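Local coordinates for pyruvate kinase (Cryptosporidium parvum, PDB 4DRS), which probably catalyses the last step of glycolysis, passing the phosphoryl group of phosphoenolpyruvate to ADP to yield pyruvate and ATP, at residues A[442-455]-A[466-478]. Numbering follows the deposited sequence.
Sequences SKYRPSQTIIACTA and ARGVKTYVLNSIH. With SO4 (sulfate ion), chain D.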
loop_
_atom_site.group_PDB
_atom_site.type_symbol
_atom_site.label_atom_id
_atom_site.label_comp_id
_atom_site.label_asym_id
_atom_site.label_seq_id
_atom_site.Cartn_x
_atom_site.Cartn_y
_atom_site.Cartn_z
ATOM N N SER A 442 -5.624 14.350 -19.392
ATOM C CA SER A 442 -5.145 13.153 -20.096
ATOM C C SER A 442 -3.946 12.502 -19.405
ATOM O O SER A 442 -3.847 11.277 -19.335
ATOM C CB SER A 442 -4.786 13.499 -21.544
ATOM O OG SER A 442 -4.426 12.333 -22.269
ATOM N N LYS A 443 -3.045 13.337 -18.895
ATOM C CA LYS A 443 -1.882 12.902 -18.121
ATOM C C LYS A 443 -2.259 12.017 -16.921
ATOM O O LYS A 443 -1.504 11.117 -16.545
ATOM C CB LYS A 443 -1.106 14.133 -17.651
ATOM C CG LYS A 443 0.122 13.852 -16.800
ATOM C CD LYS A 443 0.755 15.147 -16.309
ATOM C CE LYS A 443 1.944 14.869 -15.406
ATOM N NZ LYS A 443 2.595 16.136 -14.968
ATOM N N TYR A 444 -3.426 12.262 -16.325
ATOM C CA TYR A 444 -3.814 11.512 -15.130
ATOM C C TYR A 444 -4.713 10.319 -15.416
ATOM O O TYR A 444 -5.227 9.689 -14.487
ATOM C CB TYR A 444 -4.374 12.440 -14.045
ATOM C CG TYR A 444 -3.275 13.279 -13.452
ATOM C CD1 TYR A 444 -2.488 12.788 -12.408
ATOM C CD2 TYR A 444 -2.978 14.539 -13.970
ATOM C CE1 TYR A 444 -1.451 13.540 -11.883
ATOM C CE2 TYR A 444 -1.939 15.301 -13.450
ATOM C CZ TYR A 444 -1.182 14.795 -12.409
ATOM O OH TYR A 444 -0.159 15.539 -11.883
ATOM N N ARG A 445 -4.877 10.020 -16.706
ATOM C CA ARG A 445 -5.466 8.768 -17.197
ATOM C C ARG A 445 -6.833 8.393 -16.609
ATOM O O ARG A 445 -6.995 7.307 -16.043
ATOM C CB ARG A 445 -4.474 7.605 -17.035
ATOM C CG ARG A 445 -3.239 7.690 -17.924
ATOM C CD ARG A 445 -3.586 7.562 -19.400
ATOM N NE ARG A 445 -2.401 7.346 -20.230
ATOM C CZ ARG A 445 -1.789 8.287 -20.947
ATOM N NH1 ARG A 445 -2.246 9.533 -20.949
ATOM N NH2 ARG A 445 -0.716 7.977 -21.671
ATOM N N PRO A 446 -7.826 9.282 -16.753
ATOM C CA PRO A 446 -9.148 8.947 -16.230
ATOM C C PRO A 446 -9.785 7.797 -17.007
ATOM O O PRO A 446 -9.497 7.621 -18.192
ATOM C CB PRO A 446 -9.946 10.232 -16.462
ATOM C CG PRO A 446 -9.294 10.867 -17.639
ATOM C CD PRO A 446 -7.829 10.564 -17.484
ATOM N N SER A 447 -10.643 7.021 -16.352
ATOM C CA SER A 447 -11.409 6.004 -17.062
ATOM C C SER A 447 -12.472 6.678 -17.922
ATOM O O SER A 447 -12.896 6.125 -18.934
ATOM C CB SER A 447 -12.063 5.013 -16.092
ATOM O OG SER A 447 -13.241 5.555 -15.524
ATOM N N GLN A 448 -12.902 7.868 -17.507
ATOM C CA GLN A 448 -13.920 8.617 -18.241
ATOM C C GLN A 448 -13.312 9.229 -19.487
ATOM O O GLN A 448 -12.152 9.656 -19.479
ATOM C CB GLN A 448 -14.525 9.733 -17.381
ATOM C CG GLN A 448 -15.276 9.266 -16.144
ATOM C CD GLN A 448 -14.353 8.901 -14.998
ATOM O OE1 GLN A 448 -13.171 9.254 -15.004
ATOM N NE2 GLN A 448 -14.887 8.200 -14.005
ATOM N N THR A 449 -14.099 9.270 -20.558
ATOM C CA THR A 449 -13.714 9.989 -21.766
ATOM C C THR A 449 -13.626 11.483 -21.456
ATOM O O THR A 449 -14.455 12.018 -20.715
ATOM C CB THR A 449 -14.704 9.707 -22.922
ATOM O OG1 THR A 449 -14.457 8.392 -23.439
ATOM C CG2 THR A 449 -14.551 10.720 -24.057
ATOM N N ILE A 450 -12.599 12.132 -22.001
ATOM C CA ILE A 450 -12.413 13.565 -21.839
ATOM C C ILE A 450 -12.950 14.292 -23.067
ATOM O O ILE A 450 -12.508 14.041 -24.191
ATOM C CB ILE A 450 -10.927 13.940 -21.650
ATOM C CG1 ILE A 450 -10.278 13.087 -20.560
ATOM C CG2 ILE A 450 -10.780 15.426 -21.331
ATOM C CD1 ILE A 450 -8.780 12.948 -20.725
ATOM N N ILE A 451 -13.897 15.196 -22.844
ATOM C CA ILE A 451 -14.447 16.009 -23.923
ATOM C C ILE A 451 -13.937 17.441 -23.808
ATOM O O ILE A 451 -14.244 18.140 -22.840
ATOM C CB ILE A 451 -15.995 15.958 -23.952
ATOM C CG1 ILE A 451 -16.460 14.521 -24.232
ATOM C CG2 ILE A 451 -16.545 16.934 -24.986
ATOM C CD1 ILE A 451 -17.956 14.346 -24.373
ATOM N N ALA A 452 -13.145 17.855 -24.795
ATOM C CA ALA A 452 -12.560 19.190 -24.827
ATOM C C ALA A 452 -13.367 20.132 -25.712
ATOM O O ALA A 452 -13.541 19.869 -26.906
ATOM C CB ALA A 452 -11.119 19.125 -25.305
ATOM N N CYS A 453 -13.843 21.227 -25.120
ATOM C CA CYS A 453 -14.641 22.224 -25.827
ATOM C C CYS A 453 -13.834 23.478 -26.086
ATOM O O CYS A 453 -13.357 24.129 -25.154
ATOM C CB CYS A 453 -15.888 22.591 -25.031
ATOM S SG CYS A 453 -16.952 21.193 -24.658
ATOM N N THR A 454 -13.704 23.821 -27.361
ATOM C CA THR A 454 -12.900 24.957 -27.774
ATOM C C THR A 454 -13.553 25.645 -28.969
ATOM O O THR A 454 -14.373 25.045 -29.667
ATOM C CB THR A 454 -11.446 24.528 -28.103
ATOM O OG1 THR A 454 -10.665 25.678 -28.447
ATOM C CG2 THR A 454 -11.402 23.525 -29.259
ATOM N N ALA A 455 -13.189 26.905 -29.188
ATOM C CA ALA A 455 -13.670 27.659 -30.343
ATOM C C ALA A 455 -12.643 27.654 -31.473
ATOM O O ALA A 455 -12.921 28.127 -32.577
ATOM C CB ALA A 455 -14.014 29.085 -29.941
ATOM N N ALA A 466 -3.459 13.201 -27.848
ATOM C CA ALA A 466 -3.641 13.016 -26.410
ATOM C C ALA A 466 -4.645 11.900 -26.135
ATOM O O ALA A 466 -5.772 11.934 -26.644
ATOM C CB ALA A 466 -4.094 14.315 -25.759
ATOM N N ARG A 467 -4.237 10.923 -25.326
ATOM C CA ARG A 467 -5.082 9.768 -25.028
ATOM C C ARG A 467 -6.407 10.166 -24.379
ATOM O O ARG A 467 -6.443 11.004 -23.463
ATOM C CB ARG A 467 -4.351 8.764 -24.136
ATOM C CG ARG A 467 -5.107 7.453 -23.989
ATOM C CD ARG A 467 -4.610 6.608 -22.836
ATOM N NE ARG A 467 -3.460 5.799 -23.212
ATOM C CZ ARG A 467 -3.090 4.682 -22.593
ATOM N NH1 ARG A 467 -3.792 4.219 -21.565
ATOM N NH2 ARG A 467 -2.019 4.019 -23.009
ATOM N N GLY A 468 -7.486 9.568 -24.881
ATOM C CA GLY A 468 -8.817 9.707 -24.309
ATOM C C GLY A 468 -9.484 11.058 -24.483
ATOM O O GLY A 468 -10.458 11.357 -23.796
ATOM N N VAL A 469 -8.970 11.878 -25.396
ATOM C CA VAL A 469 -9.535 13.203 -25.621
ATOM C C VAL A 469 -10.373 13.247 -26.901
ATOM O O VAL A 469 -9.878 13.001 -28.001
ATOM C CB VAL A 469 -8.450 14.308 -25.635
ATOM C CG1 VAL A 469 -9.076 15.681 -25.830
ATOM C CG2 VAL A 469 -7.639 14.288 -24.345
ATOM N N LYS A 470 -11.654 13.543 -26.734
ATOM C CA LYS A 470 -12.538 13.830 -27.852
ATOM C C LYS A 470 -12.809 15.331 -27.810
ATOM O O LYS A 470 -12.849 15.918 -26.728
ATOM C CB LYS A 470 -13.834 13.022 -27.734
ATOM C CG LYS A 470 -14.850 13.297 -28.836
ATOM C CD LYS A 470 -16.076 12.400 -28.731
ATOM C CE LYS A 470 -17.046 12.641 -29.881
ATOM N NZ LYS A 470 -16.582 12.102 -31.193
ATOM N N THR A 471 -12.985 15.953 -28.972
ATOM C CA THR A 471 -13.141 17.406 -29.030
ATOM C C THR A 471 -14.463 17.876 -29.648
ATOM O O THR A 471 -14.939 17.311 -30.634
ATOM C CB THR A 471 -11.981 18.062 -29.800
ATOM O OG1 THR A 471 -11.918 17.509 -31.119
ATOM C CG2 THR A 471 -10.650 17.830 -29.091
ATOM N N TYR A 472 -15.052 18.911 -29.051
ATOM C CA TYR A 472 -16.184 19.615 -29.649
ATOM C C TYR A 472 -15.754 21.026 -30.016
ATOM O O TYR A 472 -15.373 21.809 -29.142
ATOM C CB TYR A 472 -17.389 19.679 -28.700
ATOM C CG TYR A 472 -18.062 18.352 -28.370
ATOM C CD1 TYR A 472 -18.936 18.256 -27.286
ATOM C CD2 TYR A 472 -17.830 17.199 -29.131
ATOM C CE1 TYR A 472 -19.562 17.060 -26.970
ATOM C CE2 TYR A 472 -18.451 15.997 -28.818
ATOM C CZ TYR A 472 -19.313 15.936 -27.735
ATOM O OH TYR A 472 -19.937 14.757 -27.409
ATOM N N VAL A 473 -15.800 21.338 -31.309
ATOM C CA VAL A 473 -15.472 22.675 -31.796
ATOM C C VAL A 473 -16.730 23.540 -31.829
ATOM O O VAL A 473 -17.747 23.153 -32.410
ATOM C CB VAL A 473 -14.821 22.645 -33.198
ATOM C CG1 VAL A 473 -14.470 24.054 -33.656
ATOM C CG2 VAL A 473 -13.581 21.764 -33.195
ATOM N N LEU A 474 -16.653 24.710 -31.204
ATOM C CA LEU A 474 -17.803 25.601 -31.099
ATOM C C LEU A 474 -17.543 26.963 -31.739
ATOM O O LEU A 474 -16.392 27.348 -31.964
ATOM C CB LEU A 474 -18.215 25.764 -29.632
ATOM C CG LEU A 474 -18.617 24.479 -28.894
ATOM C CD1 LEU A 474 -18.705 24.713 -27.395
ATOM C CD2 LEU A 474 -19.930 23.920 -29.425
ATOM N N ASN A 475 -18.626 27.678 -32.044
ATOM C CA ASN A 475 -18.538 29.055 -32.529
ATOM C C ASN A 475 -18.013 29.990 -31.439
ATOM O O ASN A 475 -17.143 30.824 -31.691
ATOM C CB ASN A 475 -19.897 29.540 -33.071
ATOM C CG ASN A 475 -21.016 29.447 -32.040
ATOM O OD1 ASN A 475 -21.252 28.387 -31.448
ATOM N ND2 ASN A 475 -21.719 30.560 -31.826
ATOM N N SER A 476 -18.537 29.826 -30.226
ATOM C CA SER A 476 -18.112 30.617 -29.078
ATOM C C SER A 476 -17.916 29.743 -27.845
ATOM O O SER A 476 -18.490 28.656 -27.738
ATOM C CB SER A 476 -19.121 31.725 -28.778
ATOM O OG SER A 476 -18.734 32.463 -27.631
ATOM N N ILE A 477 -17.112 30.239 -26.913
ATOM C CA ILE A 477 -16.755 29.487 -25.719
ATOM C C ILE A 477 -16.964 30.330 -24.449
ATOM O O ILE A 477 -16.514 29.968 -23.355
ATOM C CB ILE A 477 -15.314 28.919 -25.863
ATOM C CG1 ILE A 477 -15.181 27.563 -25.173
ATOM C CG2 ILE A 477 -14.237 29.927 -25.464
ATOM C CD1 ILE A 477 -15.846 26.433 -25.929
ATOM N N HIS A 478 -17.693 31.437 -24.606
ATOM C CA HIS A 478 -17.852 32.443 -23.550
ATOM C C HIS A 478 -18.857 32.099 -22.484
ATOM O O HIS A 478 -18.645 32.421 -21.309
ATOM C CB HIS A 478 -18.174 33.810 -24.152
ATOM C CG HIS A 478 -17.054 34.390 -24.988
ATOM N ND1 HIS A 478 -15.808 34.570 -24.505
ATOM C CD2 HIS A 478 -17.034 34.845 -26.307
ATOM C CE1 HIS A 478 -15.028 35.103 -25.466
ATOM N NE2 HIS A 478 -15.780 35.272 -26.567
HETATM S S SO4 D . -13.162 13.355 -32.157
HETATM O O1 SO4 D . -14.567 13.819 -32.130
HETATM O O2 SO4 D . -13.023 12.115 -31.360
HETATM O O3 SO4 D . -12.794 13.074 -33.567
HETATM O O4 SO4 D . -12.295 14.417 -31.590
HETATM O O HOH W 1 -10.100 9.499 -21.149
#
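I450 to T454 pair in parallel with V469 to V473, their axes 4.5 Å apart at closest approach and turned by 27°. Six backbone bonds make the ladder, among them I450 N to G468 O (2.9 Å), every one of them spent by I450, A452 and T454 on the first strand; I451 and C453 turn their backbone to strand 427-431 instead. The positive phi of G468 (71°), at the third position of the type II turn A466 to V469, favours glycine.

On one face of the sheet I451 meets Y472. The CG2 branch of I451, anti to its own N, lies over the face of the Y472 ring, 3.8 Å from the centroid in a CH-pi contact, while CD1 reaches on to the phenol end, whose OH bonds to E494. Helix 480-493 packs against both residues. Farther along this side, I477 CD1 fits against C453 CB at 3.9 Å. On the other face, CB of the small A452 meets V469 CG1 and T471 CG2, each at 4.0 Å; T471, T454 and V473 touch helix 457-462. Strand 449-454, this helix and strand 469-473 form a right-handed beta-alpha-beta crossover of the C-terminal alpha/beta domain.

At the start of the strands, S442 OG donates to R467 O (2.7 Å) on a lone pair. Beside it the guanidinium groups of R445 and R467 stack with planes 20° apart; their like charges are probably eased by D357, salt-bridged to R445, and by carbonyls of V352 and S356 that hold R467 NH2. A sulfate, probably from the crystallisation liquor, accepts from K470 NZ and T471 N and OG1, with T103 N and K464 NZ completing its site; the hydroxyl also bonds to T103.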